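Local coordinates for protein lysyl oxidase (Pichia pastoris, PDB 1W7C) that probably oxidises primary amines, including lysyl side chains, using copper and a topaquinone cofactor built into its own chain, at residues T18-S23 against L61-T66; S320-T325 against I331-S336; D298-S303 against F309-S314; N82-V87 against S117-N122. One frame throughout, in Å; residues are numbered along the deposited sequence.

Contact 1 of 4, residues T18-S23 against L61-T66; sequences TNIWTS and LKPNKT. With NAG (2-acetamido-2-deoxy-beta-D-glucopyranose), chain B.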
# COMPACT_ATOMS: atom_id res chain seq x y z
N THR A 18 -31.90 -15.25 6.72
CA THR A 18 -31.11 -16.30 7.37
C THR A 18 -29.75 -16.42 6.69
O THR A 18 -29.65 -16.35 5.45
CB THR A 18 -31.86 -17.65 7.21
OG1 THR A 18 -33.09 -17.60 7.96
CG2 THR A 18 -31.09 -18.81 7.82
N ASN A 19 -28.72 -16.72 7.47
CA ASN A 19 -27.43 -17.00 6.92
C ASN A 19 -27.39 -18.43 6.36
O ASN A 19 -27.05 -19.41 7.06
CB ASN A 19 -26.40 -16.78 7.98
CG ASN A 19 -24.95 -16.90 7.42
OD1 ASN A 19 -24.69 -17.55 6.40
ND2 ASN A 19 -24.03 -16.28 8.12
N ILE A 20 -27.73 -18.54 5.08
CA ILE A 20 -27.82 -19.80 4.38
C ILE A 20 -26.45 -20.39 4.03
O ILE A 20 -26.37 -21.47 3.44
CB ILE A 20 -28.70 -19.65 3.11
CG1 ILE A 20 -28.19 -18.50 2.21
CG2 ILE A 20 -30.15 -19.40 3.54
CD1 ILE A 20 -28.81 -18.48 0.84
N TRP A 21 -25.39 -19.66 4.37
CA TRP A 21 -24.03 -20.09 4.11
C TRP A 21 -23.33 -20.59 5.37
O TRP A 21 -22.17 -20.98 5.29
CB TRP A 21 -23.20 -18.95 3.46
CG TRP A 21 -23.89 -18.31 2.32
CD1 TRP A 21 -23.87 -18.72 1.03
CD2 TRP A 21 -24.73 -17.15 2.35
NE1 TRP A 21 -24.62 -17.89 0.24
CE2 TRP A 21 -25.19 -16.93 1.04
CE3 TRP A 21 -25.16 -16.29 3.37
CZ2 TRP A 21 -25.98 -15.85 0.71
CZ3 TRP A 21 -25.97 -15.23 3.04
CH2 TRP A 21 -26.39 -15.02 1.72
N THR A 22 -24.02 -20.55 6.51
CA THR A 22 -23.34 -20.77 7.77
C THR A 22 -22.92 -22.23 7.94
O THR A 22 -23.53 -23.15 7.37
CB THR A 22 -24.27 -20.29 8.92
OG1 THR A 22 -23.49 -20.05 10.09
CG2 THR A 22 -25.32 -21.35 9.29
N SER A 23 -21.88 -22.42 8.77
CA SER A 23 -21.38 -23.77 9.04
C SER A 23 -22.45 -24.62 9.69
O SER A 23 -23.43 -24.11 10.26
CB SER A 23 -20.14 -23.72 9.94
OG SER A 23 -20.47 -23.31 11.26
N LEU A 61 -22.59 -27.78 2.50
CA LEU A 61 -22.52 -27.63 1.06
C LEU A 61 -23.34 -26.39 0.74
O LEU A 61 -24.57 -26.42 0.84
CB LEU A 61 -23.08 -28.87 0.36
CG LEU A 61 -23.07 -28.82 -1.16
CD1 LEU A 61 -21.66 -28.77 -1.71
CD2 LEU A 61 -23.80 -30.04 -1.71
N LYS A 62 -22.67 -25.30 0.40
CA LYS A 62 -23.35 -24.00 0.31
C LYS A 62 -24.36 -24.00 -0.85
O LYS A 62 -24.22 -24.71 -1.84
CB LYS A 62 -22.34 -22.87 0.13
CG LYS A 62 -21.54 -22.59 1.41
CD LYS A 62 -20.60 -21.46 1.21
CE LYS A 62 -19.73 -21.24 2.42
NZ LYS A 62 -18.71 -22.32 2.58
N PRO A 63 -25.42 -23.20 -0.72
CA PRO A 63 -26.41 -23.12 -1.79
C PRO A 63 -25.84 -22.64 -3.12
O PRO A 63 -24.85 -21.96 -3.16
CB PRO A 63 -27.44 -22.14 -1.23
CG PRO A 63 -27.34 -22.27 0.25
CD PRO A 63 -25.81 -22.40 0.46
N ASN A 64 -26.52 -23.02 -4.18
CA ASN A 64 -26.22 -22.50 -5.48
C ASN A 64 -26.71 -21.06 -5.59
O ASN A 64 -27.58 -20.63 -4.84
CB ASN A 64 -26.84 -23.37 -6.54
CG ASN A 64 -26.11 -24.67 -6.75
OD1 ASN A 64 -24.93 -24.82 -6.41
ND2 ASN A 64 -26.84 -25.63 -7.32
N LYS A 65 -26.14 -20.29 -6.50
CA LYS A 65 -26.33 -18.86 -6.51
C LYS A 65 -27.74 -18.44 -6.91
O LYS A 65 -28.30 -17.57 -6.26
CB LYS A 65 -25.28 -18.17 -7.39
CG LYS A 65 -25.43 -16.65 -7.42
CD LYS A 65 -24.26 -15.99 -8.13
CE LYS A 65 -24.42 -14.49 -8.12
NZ LYS A 65 -23.26 -13.84 -8.78
N THR A 66 -28.30 -19.02 -7.97
CA THR A 66 -29.64 -18.59 -8.36
C THR A 66 -30.65 -18.84 -7.25
O THR A 66 -31.44 -17.96 -6.93
CB THR A 66 -30.04 -19.24 -9.66
OG1 THR A 66 -29.10 -18.84 -10.66
CG2 THR A 66 -31.39 -18.73 -10.16
C1 NAG B . -26.12 -26.82 -7.70
C2 NAG B . -27.13 -27.97 -7.48
C3 NAG B . -26.66 -29.34 -8.01
C4 NAG B . -26.04 -29.19 -9.40
C5 NAG B . -25.08 -28.01 -9.39
C6 NAG B . -24.39 -27.78 -10.71
C7 NAG B . -28.67 -27.92 -5.59
C8 NAG B . -28.85 -27.99 -4.10
N2 NAG B . -27.43 -28.06 -6.05
O3 NAG B . -27.75 -30.25 -8.02
O4 NAG B . -25.25 -30.32 -9.77
O5 NAG B . -25.72 -26.80 -9.05
O6 NAG B . -25.37 -27.37 -11.62
O7 NAG B . -29.65 -27.74 -6.32
O HOH W 1 -23.58 -19.65 -2.26
O HOH W 2 -20.27 -22.81 5.07
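Trp-21 and Lys-62 bring the two backbones closest, with CA atoms 5.5 Å apart, where the type I turn from Asn-19 to Thr-22 meets the loop ahead of helix 65-73. No direct hydrogen bond crosses. Pro-63 is the main wedge: its CD lies 3.2 Å from Ile-20 O, and its CG meets Ile-20 CB and CD1, each at 4.1 Å. The turn itself is held from within. Asn-19 OD1 accepts from Trp-21 N at 3.0 Å, with the donor in the carbonyl plane, which makes an Asx turn. Ile-20 has CG1 between its backbone N and carbonyl carbon (chi1 54°). This sets CG1 3.5 Å above the centre of the Trp-21 ring. Lys-62 passes the edge of the indole with CD, near the ring plane, and bends at its last torsion (chi4 72°). Water 2 donates to Trp-21 O, which is also hydrogen-bonded to Ser-312 OG, and weakly accepts from Lys-62 NZ. Water 1 sits in the indole plane. It donates to Pro-63 O at 2.8 Å and accepts only weakly from Trp-21 NE1, whose stronger partner is Tyr-333 OH. Asn-64 stands at the N-cap position of helix 65-73 but makes no side-chain capping bond; its ND2 carries an N-linked glycan. Lys-65 NZ makes salt bridges to Asp-497, Asp-499 and Asp-643 of a calcium site.

Contact 2 of 4, residues S320-T325 against I331-S336; sequences SFYDIT and IVYELS
Tyr-322 runs alongside Glu-334, and the two side chains point the same way from facing strands. Its CB starts 3.8 Å from Tyr-333 O. CG is anti to its own carbonyl carbon (chi1 -72°), which brings CD2 to 3.5 Å from that same oxygen. CD2 also heads for a face of the Tyr-333 ring, reaching it near the rim. The pair is T-shaped, with planes at 75°. Further out, CE2 packs on Glu-334 CG at 3.5 Å. At the tip, Tyr-322 OH lies 3.3 Å from Glu-334 OE1, and water 4 joins the two oxygens from a place in the ring plane. OE1 also accepts from Ser-336 OG at 2.8 Å, met from above the carboxylate plane. OE2 has a salt bridge to Lys-495, so the carboxylate is gripped at both oxygens. The backbones form an antiparallel hairpin of strands 318-326 and 329-344. Phe-321 and Leu-335 are a hydrogen-bonded pair, and Tyr-322 and Glu-334 a non-hydrogen-bonded one. Ile-331 and Val-332 both face Ile-324, a classic beta bulge. Ile-324 O takes Ile-331 N at 2.9 Å and Val-332 N more weakly at 3.3 Å. On the face opposite Tyr-322, Ile-324 CD1 packs against Val-332 CB at 4.0 Å and against Leu-335 CB. On the outer side of strand 329-344, the backbones of Ile-331 and Tyr-333 are hydrogen-bonded to those of Asp-499 and Asp-497, two calcium-binding residues.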
# COMPACT_ATOMS: atom_id res chain seq x y z
N SER A 320 -15.32 -16.34 4.94
CA SER A 320 -15.84 -15.88 3.65
C SER A 320 -16.95 -14.87 3.96
O SER A 320 -17.53 -14.84 5.06
CB SER A 320 -16.53 -17.03 2.90
OG SER A 320 -15.62 -17.98 2.45
N PHE A 321 -17.27 -14.06 2.95
CA PHE A 321 -18.29 -13.03 3.05
C PHE A 321 -19.34 -13.25 1.96
O PHE A 321 -18.98 -13.49 0.80
CB PHE A 321 -17.68 -11.64 2.86
CG PHE A 321 -16.66 -11.29 3.89
CD1 PHE A 321 -15.33 -11.66 3.70
CD2 PHE A 321 -17.00 -10.61 5.03
CE1 PHE A 321 -14.39 -11.38 4.66
CE2 PHE A 321 -16.05 -10.31 6.00
CZ PHE A 321 -14.75 -10.67 5.81
N TYR A 322 -20.61 -13.08 2.33
CA TYR A 322 -21.70 -13.23 1.38
C TYR A 322 -22.64 -12.04 1.48
O TYR A 322 -22.85 -11.44 2.55
CB TYR A 322 -22.46 -14.55 1.62
CG TYR A 322 -21.69 -15.75 1.20
CD1 TYR A 322 -20.87 -16.44 2.09
CD2 TYR A 322 -21.75 -16.21 -0.09
CE1 TYR A 322 -20.10 -17.55 1.65
CE2 TYR A 322 -21.03 -17.29 -0.52
CZ TYR A 322 -20.22 -17.97 0.36
OH TYR A 322 -19.53 -19.06 -0.10
N ASP A 323 -23.24 -11.72 0.32
CA ASP A 323 -24.26 -10.66 0.27
C ASP A 323 -23.75 -9.33 0.80
O ASP A 323 -24.36 -8.72 1.67
CB ASP A 323 -25.55 -11.10 0.98
CG ASP A 323 -26.75 -10.30 0.57
OD1 ASP A 323 -27.66 -10.13 1.41
OD2 ASP A 323 -26.83 -9.83 -0.59
N ILE A 324 -22.61 -8.90 0.30
CA ILE A 324 -22.03 -7.63 0.72
C ILE A 324 -22.81 -6.51 0.06
O ILE A 324 -22.83 -6.40 -1.17
CB ILE A 324 -20.54 -7.48 0.36
CG1 ILE A 324 -19.73 -8.63 0.95
CG2 ILE A 324 -20.04 -6.13 0.91
CD1 ILE A 324 -18.26 -8.60 0.62
N THR A 325 -23.48 -5.72 0.88
CA THR A 325 -24.28 -4.60 0.42
C THR A 325 -23.75 -3.27 0.91
O THR A 325 -23.18 -3.18 1.99
CB THR A 325 -25.75 -4.75 0.90
OG1 THR A 325 -25.83 -4.59 2.32
CG2 THR A 325 -26.31 -6.12 0.47
N ILE A 331 -23.23 -5.32 -3.84
CA ILE A 331 -22.09 -5.17 -4.74
C ILE A 331 -21.29 -6.46 -4.95
O ILE A 331 -20.70 -6.62 -6.00
CB ILE A 331 -21.17 -4.02 -4.32
CG1 ILE A 331 -20.55 -4.22 -2.95
CG2 ILE A 331 -21.89 -2.67 -4.44
CD1 ILE A 331 -19.33 -3.39 -2.71
N VAL A 332 -21.30 -7.35 -3.96
CA VAL A 332 -20.52 -8.60 -4.08
C VAL A 332 -21.38 -9.74 -3.49
O VAL A 332 -21.76 -9.70 -2.33
CB VAL A 332 -19.18 -8.53 -3.29
CG1 VAL A 332 -18.48 -9.90 -3.29
CG2 VAL A 332 -18.28 -7.45 -3.83
N TYR A 333 -21.65 -10.75 -4.32
CA TYR A 333 -22.38 -11.91 -3.86
C TYR A 333 -21.54 -12.77 -2.90
O TYR A 333 -22.01 -13.16 -1.84
CB TYR A 333 -22.92 -12.75 -5.03
CG TYR A 333 -23.53 -14.05 -4.50
CD1 TYR A 333 -24.74 -14.04 -3.84
CD2 TYR A 333 -22.87 -15.27 -4.64
CE1 TYR A 333 -25.26 -15.20 -3.28
CE2 TYR A 333 -23.37 -16.43 -4.10
CZ TYR A 333 -24.58 -16.39 -3.42
OH TYR A 333 -25.08 -17.51 -2.84
N GLU A 334 -20.30 -13.03 -3.31
CA GLU A 334 -19.36 -13.86 -2.57
C GLU A 334 -17.97 -13.26 -2.67
O GLU A 334 -17.54 -12.96 -3.78
CB GLU A 334 -19.33 -15.28 -3.17
CG GLU A 334 -18.32 -16.20 -2.49
CD GLU A 334 -18.25 -17.61 -3.05
OE1 GLU A 334 -17.40 -18.37 -2.53
OE2 GLU A 334 -19.02 -17.97 -3.98
N LEU A 335 -17.32 -13.14 -1.52
CA LEU A 335 -15.90 -12.79 -1.47
C LEU A 335 -15.25 -13.88 -0.63
O LEU A 335 -15.56 -13.99 0.56
CB LEU A 335 -15.70 -11.39 -0.84
CG LEU A 335 -14.25 -10.99 -0.55
CD1 LEU A 335 -13.43 -10.96 -1.82
CD2 LEU A 335 -14.21 -9.65 0.12
N SER A 336 -14.35 -14.65 -1.19
CA SER A 336 -13.82 -15.77 -0.43
C SER A 336 -12.38 -16.09 -0.87
O SER A 336 -12.10 -16.38 -2.02
CB SER A 336 -14.69 -17.02 -0.61
OG SER A 336 -14.88 -17.30 -1.98
O HOH W 3 -16.76 -19.57 0.52
O HOH W 4 -18.16 -20.88 -1.22

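Contact 3 of 4, residues D298-S303 against F309-S314; sequences DEEYFS and FYTSWS. Unlike the reference sequence in segment 298-303: Asp-298 (reference Glu).
Tyr-301 turns a ring edge to the face of Tyr-310, with CD1 3.5 Å above the centre of that ring. The planes are 58° apart. Glu-299 O lies at the edge of the Tyr-310 ring, in its plane. On the opposite face of this antiparallel hairpin, of strands 301-304 and 307-314, Phe-302 CB sits over a face of Phe-309, 4.0 Å from the centroid, in a CH-pi contact. The two phenyl planes are near parallel, but the rings are slid apart and barely overlap. With CG between the backbone N and the carbonyl carbon (chi1 56°), the Phe-309 ring swings toward strand 301-304, which brings its face to Phe-302 CB. Thr-311 CG2 touches Phe-302 CE1 at 3.9 Å. Phe-302 and Phe-309 exchange backbone hydrogen bonds, and Thr-311 N donates to Glu-300 O at 3.0 Å. Where strand 301-304 begins, Glu-300 and Tyr-301 both face Asp-296 of strand 294-296, a G1 beta bulge. Phe-382 and Phe-446 meet the Phe-302 and Phe-309 rings respectively. Tyr-399 OH is hydrogen-bonded to both Glu-300 OE1 and Thr-311 OG1. Water 5 bridges the segments, donating to Glu-300 OE2 at 2.7 Å and to Thr-311 O at 2.8 Å.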
# COMPACT_ATOMS: atom_id res chain seq x y z
N ASP A 298 -26.75 -14.62 16.08
CA ASP A 298 -27.17 -15.94 15.59
C ASP A 298 -26.89 -16.10 14.09
O ASP A 298 -26.56 -17.19 13.63
CB ASP A 298 -28.66 -16.18 15.84
CG ASP A 298 -28.97 -16.55 17.25
OD1 ASP A 298 -28.08 -16.57 18.14
OD2 ASP A 298 -30.13 -16.87 17.57
N GLU A 299 -27.00 -15.01 13.33
CA GLU A 299 -26.87 -15.07 11.89
C GLU A 299 -25.50 -14.62 11.36
O GLU A 299 -25.24 -14.74 10.18
CB GLU A 299 -27.98 -14.28 11.20
CG GLU A 299 -29.40 -14.71 11.54
CD GLU A 299 -29.70 -16.16 11.20
OE1 GLU A 299 -29.06 -16.78 10.34
OE2 GLU A 299 -30.63 -16.71 11.80
N GLU A 300 -24.64 -14.14 12.24
CA GLU A 300 -23.36 -13.59 11.85
C GLU A 300 -23.53 -12.62 10.64
O GLU A 300 -22.85 -12.69 9.63
CB GLU A 300 -22.30 -14.70 11.56
CG GLU A 300 -21.81 -15.21 12.93
CD GLU A 300 -20.86 -16.37 12.77
OE1 GLU A 300 -19.62 -16.17 12.84
OE2 GLU A 300 -21.38 -17.48 12.50
N TYR A 301 -24.47 -11.70 10.87
CA TYR A 301 -24.74 -10.59 9.96
C TYR A 301 -24.26 -9.32 10.64
O TYR A 301 -24.49 -9.14 11.85
CB TYR A 301 -26.23 -10.50 9.64
CG TYR A 301 -26.58 -9.29 8.82
CD1 TYR A 301 -26.45 -9.30 7.43
CD2 TYR A 301 -27.05 -8.13 9.41
CE1 TYR A 301 -26.75 -8.20 6.67
CE2 TYR A 301 -27.34 -7.01 8.65
CZ TYR A 301 -27.22 -7.05 7.28
OH TYR A 301 -27.50 -5.94 6.50
N PHE A 302 -23.54 -8.49 9.89
CA PHE A 302 -22.88 -7.29 10.41
C PHE A 302 -23.34 -6.06 9.63
O PHE A 302 -23.55 -6.16 8.43
CB PHE A 302 -21.36 -7.45 10.25
CG PHE A 302 -20.81 -8.52 11.12
CD1 PHE A 302 -20.79 -9.83 10.70
CD2 PHE A 302 -20.39 -8.24 12.41
CE1 PHE A 302 -20.38 -10.83 11.57
CE2 PHE A 302 -19.99 -9.24 13.26
CZ PHE A 302 -19.97 -10.51 12.85
N SER A 303 -23.55 -4.95 10.34
CA SER A 303 -23.87 -3.66 9.74
C SER A 303 -22.95 -2.58 10.30
O SER A 303 -22.65 -2.51 11.49
CB SER A 303 -25.37 -3.26 10.00
OG SER A 303 -25.60 -2.87 11.32
N PHE A 309 -23.33 -7.40 5.56
CA PHE A 309 -22.80 -8.65 5.02
C PHE A 309 -22.97 -9.78 6.03
O PHE A 309 -23.12 -9.51 7.21
CB PHE A 309 -21.32 -8.56 4.57
CG PHE A 309 -20.38 -8.10 5.65
CD1 PHE A 309 -20.04 -6.76 5.73
CD2 PHE A 309 -19.88 -8.97 6.62
CE1 PHE A 309 -19.19 -6.30 6.75
CE2 PHE A 309 -19.02 -8.52 7.63
CZ PHE A 309 -18.69 -7.19 7.69
N TYR A 310 -22.90 -11.00 5.53
CA TYR A 310 -22.85 -12.19 6.35
C TYR A 310 -21.47 -12.79 6.26
O TYR A 310 -20.82 -12.73 5.22
CB TYR A 310 -23.85 -13.25 5.86
CG TYR A 310 -25.29 -12.80 5.81
CD1 TYR A 310 -25.78 -12.11 4.72
CD2 TYR A 310 -26.19 -13.16 6.80
CE1 TYR A 310 -27.12 -11.71 4.66
CE2 TYR A 310 -27.53 -12.76 6.74
CZ TYR A 310 -27.98 -12.06 5.66
OH TYR A 310 -29.30 -11.67 5.61
N THR A 311 -21.04 -13.41 7.36
CA THR A 311 -19.80 -14.19 7.33
C THR A 311 -20.09 -15.69 7.45
O THR A 311 -21.14 -16.12 7.92
CB THR A 311 -18.84 -13.83 8.48
OG1 THR A 311 -19.44 -14.21 9.71
CG2 THR A 311 -18.53 -12.32 8.53
N SER A 312 -19.17 -16.46 6.92
CA SER A 312 -19.19 -17.91 6.99
C SER A 312 -17.78 -18.39 7.23
O SER A 312 -16.83 -17.72 6.87
CB SER A 312 -19.74 -18.49 5.67
OG SER A 312 -19.78 -19.90 5.75
N TRP A 313 -17.66 -19.58 7.81
CA TRP A 313 -16.36 -20.15 8.17
C TRP A 313 -16.24 -21.57 7.68
O TRP A 313 -17.15 -22.39 7.89
CB TRP A 313 -16.22 -20.12 9.70
CG TRP A 313 -14.83 -20.45 10.14
CD1 TRP A 313 -14.31 -21.70 10.41
CD2 TRP A 313 -13.77 -19.52 10.38
NE1 TRP A 313 -13.00 -21.59 10.79
CE2 TRP A 313 -12.64 -20.26 10.77
CE3 TRP A 313 -13.67 -18.12 10.31
CZ2 TRP A 313 -11.44 -19.66 11.11
CZ3 TRP A 313 -12.46 -17.52 10.67
CH2 TRP A 313 -11.37 -18.29 11.04
N SER A 314 -15.10 -21.89 7.07
CA SER A 314 -14.78 -23.26 6.68
C SER A 314 -13.43 -23.69 7.20
O SER A 314 -12.53 -22.87 7.42
CB SER A 314 -14.80 -23.42 5.17
OG SER A 314 -13.66 -22.81 4.55
O HOH W 5 -21.62 -18.11 9.86
O HOH W 6 -18.50 -17.07 10.14

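Contact 4 of 4, residues N82-V87 against S117-N122; sequences NARTVV and SFYNTN. With NAG (2-acetamido-2-deoxy-beta-D-glucopyranose), chain B.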
# COMPACT_ATOMS: atom_id res chain seq x y z
N ASN A 82 -27.78 -28.90 3.03
CA ASN A 82 -27.05 -30.11 2.68
C ASN A 82 -25.67 -30.06 3.30
O ASN A 82 -25.09 -28.97 3.49
CB ASN A 82 -26.87 -30.18 1.17
CG ASN A 82 -28.16 -30.43 0.42
OD1 ASN A 82 -28.94 -31.31 0.77
ND2 ASN A 82 -28.39 -29.66 -0.64
N ALA A 83 -25.12 -31.25 3.56
CA ALA A 83 -23.73 -31.41 3.94
C ALA A 83 -22.90 -32.03 2.82
O ALA A 83 -23.34 -32.93 2.14
CB ALA A 83 -23.65 -32.31 5.18
N ARG A 84 -21.68 -31.53 2.70
CA ARG A 84 -20.59 -32.22 2.00
C ARG A 84 -19.85 -33.02 3.06
O ARG A 84 -19.49 -32.50 4.13
CB ARG A 84 -19.63 -31.19 1.41
CG ARG A 84 -18.30 -31.78 0.92
CD ARG A 84 -17.32 -30.75 0.48
NE ARG A 84 -16.05 -31.31 0.09
CZ ARG A 84 -14.88 -31.01 0.64
NH1 ARG A 84 -14.79 -30.17 1.68
NH2 ARG A 84 -13.77 -31.60 0.14
N THR A 85 -19.63 -34.30 2.78
CA THR A 85 -18.79 -35.16 3.63
C THR A 85 -17.71 -35.78 2.79
O THR A 85 -17.85 -35.97 1.59
CB THR A 85 -19.66 -36.24 4.31
OG1 THR A 85 -20.13 -37.19 3.33
CG2 THR A 85 -20.94 -35.62 4.93
N VAL A 86 -16.58 -36.03 3.40
CA VAL A 86 -15.49 -36.75 2.75
C VAL A 86 -15.19 -37.94 3.66
O VAL A 86 -14.91 -37.77 4.87
CB VAL A 86 -14.25 -35.87 2.53
CG1 VAL A 86 -13.18 -36.65 1.79
CG2 VAL A 86 -14.63 -34.55 1.80
N VAL A 87 -15.23 -39.14 3.06
CA VAL A 87 -15.11 -40.40 3.76
C VAL A 87 -14.01 -41.19 3.03
O VAL A 87 -14.02 -41.30 1.80
CB VAL A 87 -16.43 -41.18 3.75
CG1 VAL A 87 -16.30 -42.54 4.45
CG2 VAL A 87 -17.56 -40.34 4.36
N SER A 117 -19.73 -34.50 -6.83
CA SER A 117 -18.66 -34.15 -7.72
C SER A 117 -18.89 -32.94 -8.61
O SER A 117 -18.02 -32.61 -9.41
CB SER A 117 -18.33 -35.33 -8.64
OG SER A 117 -19.41 -35.60 -9.50
N PHE A 118 -20.02 -32.23 -8.45
CA PHE A 118 -20.37 -31.23 -9.46
C PHE A 118 -19.33 -30.10 -9.56
O PHE A 118 -19.19 -29.49 -10.61
CB PHE A 118 -21.80 -30.70 -9.29
CG PHE A 118 -22.03 -29.81 -8.07
CD1 PHE A 118 -21.68 -28.48 -8.13
CD2 PHE A 118 -22.64 -30.29 -6.91
CE1 PHE A 118 -21.90 -27.63 -7.06
CE2 PHE A 118 -22.85 -29.44 -5.82
CZ PHE A 118 -22.49 -28.11 -5.91
N TYR A 119 -18.68 -29.76 -8.45
CA TYR A 119 -17.69 -28.68 -8.39
C TYR A 119 -16.27 -29.15 -8.72
O TYR A 119 -15.35 -28.35 -8.72
CB TYR A 119 -17.71 -27.96 -7.02
CG TYR A 119 -17.64 -28.92 -5.87
CD1 TYR A 119 -16.47 -29.62 -5.58
CD2 TYR A 119 -18.77 -29.19 -5.12
CE1 TYR A 119 -16.42 -30.55 -4.55
CE2 TYR A 119 -18.76 -30.13 -4.14
CZ TYR A 119 -17.58 -30.81 -3.83
OH TYR A 119 -17.56 -31.73 -2.78
N ASN A 120 -16.10 -30.46 -8.96
CA ASN A 120 -14.83 -31.01 -9.38
C ASN A 120 -14.77 -31.03 -10.88
O ASN A 120 -15.58 -31.70 -11.53
CB ASN A 120 -14.63 -32.41 -8.83
CG ASN A 120 -14.42 -32.40 -7.32
OD1 ASN A 120 -13.92 -31.42 -6.77
ND2 ASN A 120 -14.81 -33.50 -6.65
N THR A 121 -13.83 -30.28 -11.47
CA THR A 121 -13.72 -30.22 -12.90
C THR A 121 -13.37 -31.56 -13.52
O THR A 121 -13.67 -31.80 -14.68
CB THR A 121 -12.67 -29.19 -13.36
OG1 THR A 121 -11.39 -29.55 -12.85
CG2 THR A 121 -12.98 -27.79 -12.88
N ASN A 122 -12.78 -32.46 -12.74
CA ASN A 122 -12.39 -33.76 -13.28
C ASN A 122 -13.53 -34.78 -13.27
O ASN A 122 -13.36 -35.91 -13.71
CB ASN A 122 -11.14 -34.30 -12.57
CG ASN A 122 -11.42 -34.93 -11.20
OD1 ASN A 122 -12.52 -34.86 -10.68
ND2 ASN A 122 -10.40 -35.54 -10.62
C1 NAG B . -26.12 -26.82 -7.70
C2 NAG B . -27.13 -27.97 -7.48
C3 NAG B . -26.66 -29.34 -8.01
C4 NAG B . -26.04 -29.19 -9.40
C5 NAG B . -25.08 -28.01 -9.39
C6 NAG B . -24.39 -27.78 -10.71
C7 NAG B . -28.67 -27.92 -5.59
C8 NAG B . -28.85 -27.99 -4.10
N2 NAG B . -27.43 -28.06 -6.05
O3 NAG B . -27.75 -30.25 -8.02
O4 NAG B . -25.25 -30.32 -9.77
O5 NAG B . -25.72 -26.80 -9.05
O6 NAG B . -25.37 -27.37 -11.62
O7 NAG B . -29.65 -27.74 -6.32
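Arg-84, on strand 82-89 of the antiparallel sheet of the N2 region, meets Tyr-119 of the loop after strand 112-115, in the type I turn from Ser-117 to Asn-120. This is a narrow contact: a single pair of side chains spans the gap, and the nearest CA atoms, of Arg-84 and Ser-117, are 10.1 Å apart. Arg-84 is extended from CG to NE, with CG anti to the backbone N (chi1 168°). Tyr-119 OH comes up at the guanidinium edge, near its plane. It lies 3.3 Å from Arg-84 NE and 3.4 Å from Arg-84 CD. The two side chains cross at about a right angle, with their planes 81° apart. Both polar ends have a stronger partner. Glu-99 OE1 takes a salt bridge from Arg-84 NE and a hydrogen bond with Tyr-119 OH, so one carboxylate oxygen ties the two segments together. Glu-59 pairs with Arg-84 NH1. Val-86 CG2 covers one guanidinium face, 3.4 Å above the plane. One residue earlier in the turn, Phe-118 is sandwiched. C5 of the sugar on Asn-64 lies over one face, 3.6 Å above the plane, and Tyr-119 CD2 covers the centre of the opposite face. Strand 82-89 runs between strands 53-61 and 96-103, which supply Glu-59 and Glu-99, while Ala-83 and Thr-85 rest on Val-32 of helix 26-39.

In the fold
Contacts 2 and 3 are successive hairpins of the enzyme domain. Strands 307-314 and 318-326 are neighbours, so the two contacts share one run of sheet. Contact 2 is buried and contact 3 only partly so, and both combine backbone hydrogen bonds with aromatic packing. Contact 1 is partly buried and lacks direct hydrogen bonds between its segments; it relies on proline, indole and waters. It touches all three others, laying the N-terminal loop against both hairpins. Contact 4 is buried but small, a polar meeting of an arginine and a tyrosine joined through an outside glutamate. Its nearest link is to contact 1, through the Leu-61 to Asn-82 backbone bond and a shared glycan. It touches neither hairpin contact.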